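PDB 5ERE: extracellular ligand-binding receptor from Desulfohalobium retbaense DSM 5692, which probably senses small extracellular solutes, binding 2-oxo-4-methylpentanoic acid (ketoleucine) in a periplasmic-binding-protein module joined to a tandem PAS-type sensor region that holds cytosine. Local coordinates for residues V90-A95 against V257-L262; H104-T109 against V296-D301; T264-A269 against E282-N287. All coordinates share one frame; numbering follows the deposited sequence.

Interaction 1 of 3, residues V90-A95 against V257-L262; sequences VAIGSA and VEAYDL. With COI (2-oxo-4-methylpentanoic acid), chain B; EDO (1,2-ethanediol), chain G.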
loop_
_atom_site.group_PDB
_atom_site.type_symbol
_atom_site.label_atom_id
_atom_site.label_comp_id
_atom_site.label_asym_id
_atom_site.label_seq_id
_atom_site.Cartn_x
_atom_site.Cartn_y
_atom_site.Cartn_z
ATOM N N VAL A 90 22.811 9.676 3.619
ATOM C CA VAL A 90 21.666 9.395 2.777
ATOM C C VAL A 90 21.739 7.924 2.305
ATOM O O VAL A 90 22.782 7.460 1.889
ATOM C CB VAL A 90 21.588 10.307 1.542
ATOM C CG1 VAL A 90 20.351 9.981 0.755
ATOM C CG2 VAL A 90 21.566 11.783 1.991
ATOM N N ALA A 91 20.634 7.207 2.416
ATOM C CA ALA A 91 20.553 5.820 1.915
ATOM C C ALA A 91 19.702 5.791 0.661
ATOM O O ALA A 91 18.553 6.259 0.657
ATOM C CB ALA A 91 19.983 4.928 2.951
ATOM N N ILE A 92 20.280 5.235 -0.395
ATOM C CA ILE A 92 19.569 5.006 -1.641
ATOM C C ILE A 92 19.628 3.480 -1.917
ATOM O O ILE A 92 20.452 2.764 -1.319
ATOM C CB ILE A 92 20.186 5.827 -2.772
ATOM C CG1 ILE A 92 21.657 5.465 -2.998
ATOM C CG2 ILE A 92 20.079 7.360 -2.420
ATOM C CD1 ILE A 92 22.221 5.987 -4.336
ATOM N N GLY A 93 18.760 2.990 -2.794
ATOM C CA GLY A 93 18.674 1.544 -3.040
ATOM C C GLY A 93 18.707 0.755 -1.733
ATOM O O GLY A 93 19.479 -0.208 -1.562
ATOM N N SER A 94 17.878 1.167 -0.787
ATOM C CA SER A 94 17.971 0.648 0.579
ATOM C C SER A 94 16.612 0.351 1.213
ATOM O O SER A 94 16.285 0.943 2.243
ATOM C CB SER A 94 18.711 1.645 1.482
ATOM O OG SER A 94 20.080 1.805 1.148
ATOM N N ALA A 95 15.816 -0.563 0.651
ATOM C CA ALA A 95 14.509 -0.864 1.285
ATOM C C ALA A 95 14.562 -1.500 2.710
ATOM O O ALA A 95 13.590 -1.410 3.457
ATOM C CB ALA A 95 13.709 -1.751 0.408
ATOM N N VAL A 257 17.003 6.846 -11.416
ATOM C CA VAL A 257 15.967 7.853 -11.177
ATOM C C VAL A 257 16.076 8.376 -9.746
ATOM O O VAL A 257 16.052 9.594 -9.494
ATOM C CB VAL A 257 14.547 7.266 -11.421
ATOM C CG1 VAL A 257 13.432 8.228 -10.925
ATOM C CG2 VAL A 257 14.360 6.909 -12.873
ATOM N N GLU A 258 16.200 7.449 -8.812
ATOM C CA GLU A 258 16.366 7.780 -7.416
ATOM C C GLU A 258 17.622 8.603 -7.145
ATOM O O GLU A 258 17.618 9.520 -6.321
ATOM C CB GLU A 258 16.435 6.488 -6.561
ATOM C CG GLU A 258 16.594 6.758 -5.071
ATOM C CD GLU A 258 16.801 5.463 -4.240
ATOM O OE1 GLU A 258 17.676 4.635 -4.622
ATOM O OE2 GLU A 258 16.093 5.307 -3.214
ATOM N N ALA A 259 18.716 8.199 -7.767
ATOM C CA ALA A 259 19.983 8.833 -7.532
ATOM C C ALA A 259 19.957 10.256 -8.143
ATOM O O ALA A 259 20.504 11.177 -7.551
ATOM C CB ALA A 259 21.102 8.026 -8.102
ATOM N N TYR A 260 19.270 10.432 -9.269
ATOM C CA TYR A 260 19.100 11.741 -9.855
ATOM C C TYR A 260 18.331 12.679 -8.903
ATOM O O TYR A 260 18.715 13.846 -8.737
ATOM C CB TYR A 260 18.364 11.656 -11.221
ATOM C CG TYR A 260 18.092 12.999 -11.835
ATOM C CD1 TYR A 260 19.053 13.624 -12.619
ATOM C CD2 TYR A 260 16.874 13.658 -11.628
ATOM C CE1 TYR A 260 18.817 14.895 -13.191
ATOM C CE2 TYR A 260 16.632 14.923 -12.193
ATOM C CZ TYR A 260 17.603 15.524 -12.972
ATOM O OH TYR A 260 17.365 16.758 -13.549
ATOM N N ASP A 261 17.240 12.212 -8.293
ATOM C CA ASP A 261 16.512 13.078 -7.353
ATOM C C ASP A 261 17.306 13.387 -6.084
ATOM O O ASP A 261 17.177 14.490 -5.509
ATOM C CB ASP A 261 15.166 12.494 -6.949
ATOM C CG ASP A 261 14.101 12.666 -8.011
ATOM O OD1 ASP A 261 14.409 13.221 -9.089
ATOM O OD2 ASP A 261 12.950 12.233 -7.759
ATOM N N LEU A 262 18.128 12.456 -5.644
ATOM C CA LEU A 262 19.024 12.753 -4.545
ATOM C C LEU A 262 19.961 13.900 -4.891
ATOM O O LEU A 262 20.148 14.801 -4.078
ATOM C CB LEU A 262 19.862 11.549 -4.173
ATOM C CG LEU A 262 21.056 11.934 -3.284
ATOM C CD1 LEU A 262 20.531 12.491 -1.992
ATOM C CD2 LEU A 262 21.868 10.732 -3.024
HETATM C C1 COI B . 18.023 -2.716 -1.520
HETATM O O1 COI B . 18.834 -3.074 -0.625
HETATM O O2 COI B . 16.875 -2.285 -1.250
HETATM C C2 COI B . 18.479 -2.755 -2.939
HETATM O O3 COI B . 17.715 -2.452 -3.836
HETATM C C3 COI B . 19.920 -3.150 -3.153
HETATM C C4 COI B . 20.195 -3.326 -4.604
HETATM C C5 COI B . 21.680 -3.116 -4.810
HETATM C C6 COI B . 19.731 -4.738 -4.930
HETATM C C1 EDO G . 11.150 -1.159 6.728
HETATM O O1 EDO G . 10.400 -2.223 6.126
HETATM C C2 EDO G . 12.610 -1.561 6.660
HETATM O O2 EDO G . 13.405 -0.449 6.239
#
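Ile92 and Gly93, at the C-terminal end of strand 88-92, meet Glu258 and Leu262 of helix 254-271 in an alpha/beta lobe of the periplasmic-binding-protein fold, where helices flank a parallel sheet. Strand 90-92 and helix segment 257-262 run nearly antiparallel, 159° apart, with their axes approaching to 9.8 Å. The alternation of the strand turns Val90 and Ile92 toward the helix and Ala91 away from it.

The apolar part is built from branched side chains that fill the layer between sheet and helix. Leu262 offers both methyls: CD1 lies 3.7 Å from CG1 of Val90, the two side chains sliding past each other in opposite directions, while CD2 rests 3.9 Å from CG2 of Ile92, whose side chain it crosses at about a right angle. Ala259, with only a methyl, meets Ile92 CD1 at its CB, the longest of these apolar contacts.

The polar part belongs to Glu258. Its chi1 of -179° sets CG anti to the backbone N, and the extended chain beyond carries OE1 to within 3.3 Å of Ile92 CB. OE1 accepts the N-H of Gly93 at 2.7 Å, a fairly straight bond of 156° on the syn side, somewhat out of the carboxylate plane. Its other oxygen, OE2, is hydrogen-bonded to Thr109, so this buried acidic group has partners at both oxygens. Gly93, whose positive phi glycine adopts easily, follows the strand and, with Ser94 and Ala95, belongs to the loop lining the keto-acid pocket.

Within that loop, Ser94 OG donates back to Ile92 O from above the carbonyl plane. The bound keto acid, also gripped by Ser72 and Arg210, takes a further bond from Ala95, whose N donates to carboxylate atom O2 at 2.8 Å.

Interaction 2 of 3, residues H104-T109 against V296-D301; sequences HTIRLT and VTFAND. With EDO (1,2-ethanediol), chain G.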
loop_
_atom_site.group_PDB
_atom_site.type_symbol
_atom_site.label_atom_id
_atom_site.label_comp_id
_atom_site.label_asym_id
_atom_site.label_seq_id
_atom_site.Cartn_x
_atom_site.Cartn_y
_atom_site.Cartn_z
ATOM N N HIS A 104 18.838 10.564 12.107
ATOM C CA HIS A 104 20.040 10.293 11.324
ATOM C C HIS A 104 19.652 9.400 10.192
ATOM O O HIS A 104 18.802 8.490 10.354
ATOM C CB HIS A 104 21.160 9.661 12.163
ATOM C CG HIS A 104 21.727 10.590 13.202
ATOM N ND1 HIS A 104 22.867 11.336 12.991
ATOM C CD2 HIS A 104 21.294 10.906 14.444
ATOM C CE1 HIS A 104 23.113 12.071 14.062
ATOM N NE2 HIS A 104 22.177 11.826 14.959
ATOM N N THR A 105 20.268 9.702 9.053
ATOM C CA THR A 105 20.047 9.011 7.795
ATOM C C THR A 105 18.715 9.368 7.167
ATOM O O THR A 105 17.651 9.050 7.678
ATOM C CB THR A 105 20.108 7.462 7.929
ATOM O OG1 THR A 105 21.387 7.079 8.447
ATOM C CG2 THR A 105 19.909 6.828 6.546
ATOM N N ILE A 106 18.794 10.016 6.021
ATOM C CA ILE A 106 17.633 10.219 5.215
ATOM C C ILE A 106 17.604 9.058 4.231
ATOM O O ILE A 106 18.635 8.667 3.731
ATOM C CB ILE A 106 17.698 11.565 4.469
ATOM C CG1 ILE A 106 17.496 12.729 5.452
ATOM C CG2 ILE A 106 16.681 11.622 3.304
ATOM C CD1 ILE A 106 16.070 12.884 5.981
ATOM N N ARG A 107 16.423 8.537 3.962
ATOM C CA ARG A 107 16.287 7.417 3.034
ATOM C C ARG A 107 15.313 7.707 1.891
ATOM O O ARG A 107 14.146 8.022 2.118
ATOM C CB ARG A 107 15.827 6.178 3.774
ATOM C CG ARG A 107 15.454 5.093 2.787
ATOM C CD ARG A 107 15.289 3.759 3.445
ATOM N NE ARG A 107 14.184 3.695 4.392
ATOM C CZ ARG A 107 13.586 2.568 4.759
ATOM N NH1 ARG A 107 13.968 1.400 4.219
ATOM N NH2 ARG A 107 12.588 2.608 5.643
ATOM N N LEU A 108 15.789 7.547 0.664
ATOM C CA LEU A 108 14.968 7.783 -0.509
ATOM C C LEU A 108 14.209 6.542 -0.985
ATOM O O LEU A 108 13.333 6.657 -1.825
ATOM C CB LEU A 108 15.834 8.298 -1.661
ATOM C CG LEU A 108 15.957 9.820 -1.754
ATOM C CD1 LEU A 108 16.916 10.266 -0.756
ATOM C CD2 LEU A 108 16.440 10.240 -3.168
ATOM N N THR A 109 14.518 5.380 -0.419
ATOM C CA THR A 109 13.898 4.109 -0.863
ATOM C C THR A 109 12.722 3.755 0.033
ATOM O O THR A 109 12.853 3.734 1.258
ATOM C CB THR A 109 14.930 2.963 -0.834
ATOM O OG1 THR A 109 16.156 3.393 -1.443
ATOM C CG2 THR A 109 14.407 1.668 -1.473
ATOM N N VAL A 296 7.425 12.868 -3.979
ATOM C CA VAL A 296 8.072 12.174 -2.875
ATOM C C VAL A 296 7.825 12.945 -1.587
ATOM O O VAL A 296 8.086 14.136 -1.540
ATOM C CB VAL A 296 9.614 12.024 -3.089
ATOM C CG1 VAL A 296 10.267 11.377 -1.795
ATOM C CG2 VAL A 296 9.929 11.215 -4.369
ATOM N N THR A 297 7.338 12.263 -0.549
ATOM C CA THR A 297 7.043 12.900 0.747
ATOM C C THR A 297 7.899 12.263 1.812
ATOM O O THR A 297 7.911 11.036 1.927
ATOM C CB THR A 297 5.576 12.743 1.118
ATOM O OG1 THR A 297 4.777 13.356 0.103
ATOM C CG2 THR A 297 5.273 13.380 2.462
ATOM N N PHE A 298 8.599 13.049 2.626
ATOM C CA PHE A 298 9.399 12.434 3.691
ATOM C C PHE A 298 8.705 12.579 5.053
ATOM O O PHE A 298 8.263 13.669 5.440
ATOM C CB PHE A 298 10.786 13.044 3.753
ATOM C CG PHE A 298 11.662 12.741 2.585
ATOM C CD1 PHE A 298 11.536 13.477 1.421
ATOM C CD2 PHE A 298 12.648 11.771 2.650
ATOM C CE1 PHE A 298 12.349 13.261 0.338
ATOM C CE2 PHE A 298 13.483 11.542 1.558
ATOM C CZ PHE A 298 13.329 12.315 0.386
ATOM N N ALA A 299 8.637 11.475 5.790
ATOM C CA ALA A 299 8.101 11.470 7.154
ATOM C C ALA A 299 9.061 12.204 8.064
ATOM O O ALA A 299 10.207 12.448 7.669
ATOM C CB ALA A 299 7.898 9.997 7.673
ATOM N N ASN A 300 8.619 12.518 9.284
ATOM C CA ASN A 300 9.505 13.077 10.306
ATOM C C ASN A 300 10.736 12.212 10.604
ATOM O O ASN A 300 11.768 12.752 10.960
ATOM C CB ASN A 300 8.737 13.316 11.628
ATOM C CG ASN A 300 7.716 14.449 11.529
ATOM O OD1 ASN A 300 7.690 15.208 10.549
ATOM N ND2 ASN A 300 6.875 14.579 12.561
ATOM N N ASP A 301 10.652 10.884 10.469
ATOM C CA ASP A 301 11.805 10.038 10.790
ATOM C C ASP A 301 12.768 9.954 9.603
ATOM O O ASP A 301 13.771 9.231 9.646
ATOM C CB ASP A 301 11.348 8.626 11.260
ATOM C CG ASP A 301 10.642 7.805 10.170
ATOM O OD1 ASP A 301 10.432 8.300 9.043
ATOM O OD2 ASP A 301 10.279 6.639 10.449
HETATM C C1 EDO G . 11.150 -1.159 6.728
HETATM O O1 EDO G . 10.400 -2.223 6.126
HETATM C C2 EDO G . 12.610 -1.561 6.660
HETATM O O2 EDO G . 13.405 -0.449 6.239
#
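The Phe298 ring meets Leu108 at its edge, with CG of Leu108 near the ring plane and 4.2 Å from CZ. Ile106 CG2 and the backbone O of Arg107 both approach CE2 obliquely, each at 3.6 Å, and the ring of Tyr284 joins Phe298 in an edge-to-face pair. The other flat group, the Arg107 guanidinium, has O2 of a 1,2-ethanediol molecule, probably from the crystallisation liquor, at its edge; NH1 donates to that oxygen at 2.8 Å and NH2 adds a weak bond.

A chi1 of -68° sets Phe298 CG anti to its carbonyl carbon. The Phe298 and Ile106 side chains cross at about a right angle. Strand 106-107 edges the five-stranded parallel sheet and 296-298 belongs to the mixed sheet, so the contact joins the two; backbone bonds from Arg107 to Gly302 and Ala304 add to the junction.

Across the two segments the contact is mainly apolar, with one carbonyl oxygen against the ring. Phenylalanine suits the place because its broad rim can meet Leu108 while Ile106 and the carbonyl come in obliquely. The charge of Arg107 is answered by Asp303, outside both segments, through a salt bridge to NE, and NH1 also bonds Ser94 O.

Interaction 3 of 3, residues T264-A269 against E282-N287; sequences TTLSRA and EWYAGN. With CA (calcium ion), chain E.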
loop_
_atom_site.group_PDB
_atom_site.type_symbol
_atom_site.label_atom_id
_atom_site.label_comp_id
_atom_site.label_asym_id
_atom_site.label_seq_id
_atom_site.Cartn_x
_atom_site.Cartn_y
_atom_site.Cartn_z
ATOM N N THR A 264 19.657 16.244 -7.169
ATOM C CA THR A 264 18.914 17.491 -7.401
ATOM C C THR A 264 18.614 18.195 -6.081
ATOM O O THR A 264 18.845 19.394 -5.912
ATOM C CB THR A 264 17.592 17.184 -8.161
ATOM O OG1 THR A 264 17.925 16.814 -9.505
ATOM C CG2 THR A 264 16.647 18.363 -8.164
ATOM N N THR A 265 18.101 17.425 -5.130
ATOM C CA THR A 265 17.620 18.014 -3.901
ATOM C C THR A 265 18.783 18.330 -2.961
ATOM O O THR A 265 18.748 19.351 -2.292
ATOM C CB THR A 265 16.587 17.103 -3.236
ATOM O OG1 THR A 265 17.173 15.825 -2.941
ATOM C CG2 THR A 265 15.394 16.952 -4.185
ATOM N N LEU A 266 19.811 17.484 -2.925
ATOM C CA LEU A 266 20.969 17.744 -2.091
ATOM C C LEU A 266 21.753 18.961 -2.576
ATOM O O LEU A 266 22.295 19.704 -1.773
ATOM C CB LEU A 266 21.893 16.527 -2.042
ATOM C CG LEU A 266 23.034 16.552 -1.019
ATOM C CD1 LEU A 266 22.495 16.678 0.392
ATOM C CD2 LEU A 266 23.862 15.257 -1.125
ATOM N N SER A 267 21.852 19.116 -3.890
ATOM C CA SER A 267 22.442 20.299 -4.494
ATOM C C SER A 267 21.759 21.555 -3.988
ATOM O O SER A 267 22.427 22.528 -3.632
ATOM C CB SER A 267 22.327 20.279 -6.014
ATOM O OG SER A 267 23.338 19.501 -6.590
ATOM N N ARG A 268 20.425 21.532 -3.978
ATOM C CA ARG A 268 19.649 22.705 -3.581
ATOM C C ARG A 268 19.906 22.934 -2.092
ATOM O O ARG A 268 20.127 24.069 -1.692
ATOM C CB ARG A 268 18.140 22.533 -3.876
ATOM C CG ARG A 268 17.703 22.660 -5.365
ATOM C CD ARG A 268 16.481 21.749 -5.772
ATOM N NE ARG A 268 15.356 21.861 -4.838
ATOM C CZ ARG A 268 14.333 21.007 -4.739
ATOM N NH1 ARG A 268 14.238 19.948 -5.532
ATOM N NH2 ARG A 268 13.384 21.249 -3.833
ATOM N N ALA A 269 19.934 21.861 -1.280
ATOM C CA ALA A 269 20.235 22.010 0.157
ATOM C C ALA A 269 21.611 22.629 0.406
ATOM O O ALA A 269 21.755 23.468 1.274
ATOM C CB ALA A 269 20.139 20.639 0.900
ATOM N N GLU A 282 16.792 18.055 8.372
ATOM C CA GLU A 282 15.561 18.843 8.388
ATOM C C GLU A 282 15.147 19.325 6.979
ATOM O O GLU A 282 13.957 19.538 6.679
ATOM C CB GLU A 282 15.708 20.061 9.336
ATOM C CG GLU A 282 14.449 20.931 9.377
ATOM C CD GLU A 282 13.224 20.184 9.893
ATOM O OE1 GLU A 282 13.316 19.685 11.039
ATOM O OE2 GLU A 282 12.198 20.055 9.157
ATOM N N TRP A 283 16.130 19.525 6.126
ATOM C CA TRP A 283 15.848 19.843 4.738
ATOM C C TRP A 283 14.879 18.848 4.127
ATOM O O TRP A 283 13.995 19.205 3.331
ATOM C CB TRP A 283 17.143 19.835 3.940
ATOM C CG TRP A 283 16.938 20.191 2.544
ATOM C CD1 TRP A 283 16.696 19.343 1.503
ATOM C CD2 TRP A 283 16.919 21.518 2.010
ATOM N NE1 TRP A 283 16.539 20.061 0.344
ATOM C CE2 TRP A 283 16.663 21.397 0.625
ATOM C CE3 TRP A 283 17.093 22.791 2.562
ATOM C CZ2 TRP A 283 16.598 22.490 -0.203
ATOM C CZ3 TRP A 283 17.027 23.888 1.728
ATOM C CH2 TRP A 283 16.772 23.726 0.361
ATOM N N TYR A 284 15.086 17.581 4.465
ATOM C CA TYR A 284 14.262 16.516 3.899
ATOM C C TYR A 284 13.053 16.184 4.771
ATOM O O TYR A 284 11.947 16.040 4.254
ATOM C CB TYR A 284 15.138 15.277 3.667
ATOM C CG TYR A 284 16.070 15.425 2.485
ATOM C CD1 TYR A 284 15.632 15.182 1.190
ATOM C CD2 TYR A 284 17.403 15.750 2.676
ATOM C CE1 TYR A 284 16.487 15.333 0.105
ATOM C CE2 TYR A 284 18.261 15.883 1.629
ATOM C CZ TYR A 284 17.807 15.672 0.338
ATOM O OH TYR A 284 18.707 15.786 -0.675
ATOM N N ALA A 285 13.259 16.096 6.092
ATOM C CA ALA A 285 12.252 15.567 6.999
ATOM C C ALA A 285 10.984 16.418 6.950
ATOM O O ALA A 285 11.040 17.627 7.167
ATOM C CB ALA A 285 12.819 15.502 8.466
ATOM N N GLY A 286 9.845 15.778 6.693
ATOM C CA GLY A 286 8.558 16.448 6.590
ATOM C C GLY A 286 8.265 17.089 5.247
ATOM O O GLY A 286 7.192 17.664 5.043
ATOM N N ASN A 287 9.209 17.011 4.320
ATOM C CA ASN A 287 9.075 17.773 3.091
ATOM C C ASN A 287 8.582 16.919 1.965
ATOM O O ASN A 287 8.718 15.693 1.973
ATOM C CB ASN A 287 10.402 18.445 2.672
ATOM C CG ASN A 287 10.716 19.653 3.495
ATOM O OD1 ASN A 287 10.958 19.532 4.693
ATOM N ND2 ASN A 287 10.726 20.839 2.855
HETATM CA CA CA E . 11.743 19.903 6.854
#
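Trp283 and Tyr284 of helix 277-284 lean on helix 254-271 where the chain enters a type II beta turn, Tyr284 to Asn287, that with Glu282 holds calcium. The two aromatic residues make the contact with the helix, and Glu282, Ala285 and Asn287 hold the metal.

Ala269 CB sits squarely over the five-membered ring of Trp283, 3.4 Å from its centroid and only 6° off the ring normal, a CH-pi contact. Alanine suits this position because its single methyl lets the indole lie close to the helix backbone. Farther along the same ring system, Trp283 CZ2 reaches Arg268 CB at 4.0 Å. Trp283 CD1 in turn lies 3.7 Å above the centre of the Tyr284 ring, so the neighbouring aromatics support one another.

Tyr284 works through its hydroxyl, which donates to Thr265 OG1 at 2.7 Å. With OG1 lying between the backbone N and the carbonyl carbon (chi1 60°), Thr265 also bonds to Asp261 O one helical turn earlier, which satisfies a buried hydroxyl on both counts. Leu266 CB also touches the tyrosine OH, at 3.5 Å.

Calcium is bound by Glu282 through both its backbone O and OE2, by Ala285 O and by Asn287 OD1, all within 2.2 to 2.4 Å. Gly286, with positive phi, fits the third position of the turn.

Leu280 packs on Leu266 and Ala269 from helix 277-284 itself; Phe289 of strand 288-291 touches Thr265 and Arg268, and at the end of the turn Asn287 pairs its backbone with Phe298 of strand 296-298.

Interactions 1 and 3 share helix 254-271: its first part packs on the parallel sheet, and its later part receives Trp283 and Tyr284. Through segment 104-109, interaction 2 reaches that sheet, while 296-301 brings in the mixed sheet; a likely bond from Ala91 N to Ile106 O and the Glu258-Thr109 bond tie interactions 1 and 2. Interaction 3 is nested within the chain loop that interaction 2 closes, and Ile106 packs on Tyr284. Interaction 1 is wholly buried, mixing aliphatic packing with a carboxylate grip beside the ligand pocket. Interaction 2 is largely buried and apolar, with exposed Asp301 at one end. Interaction 3 passes from a buried hydroxyl pair to a partly exposed indole and calcium.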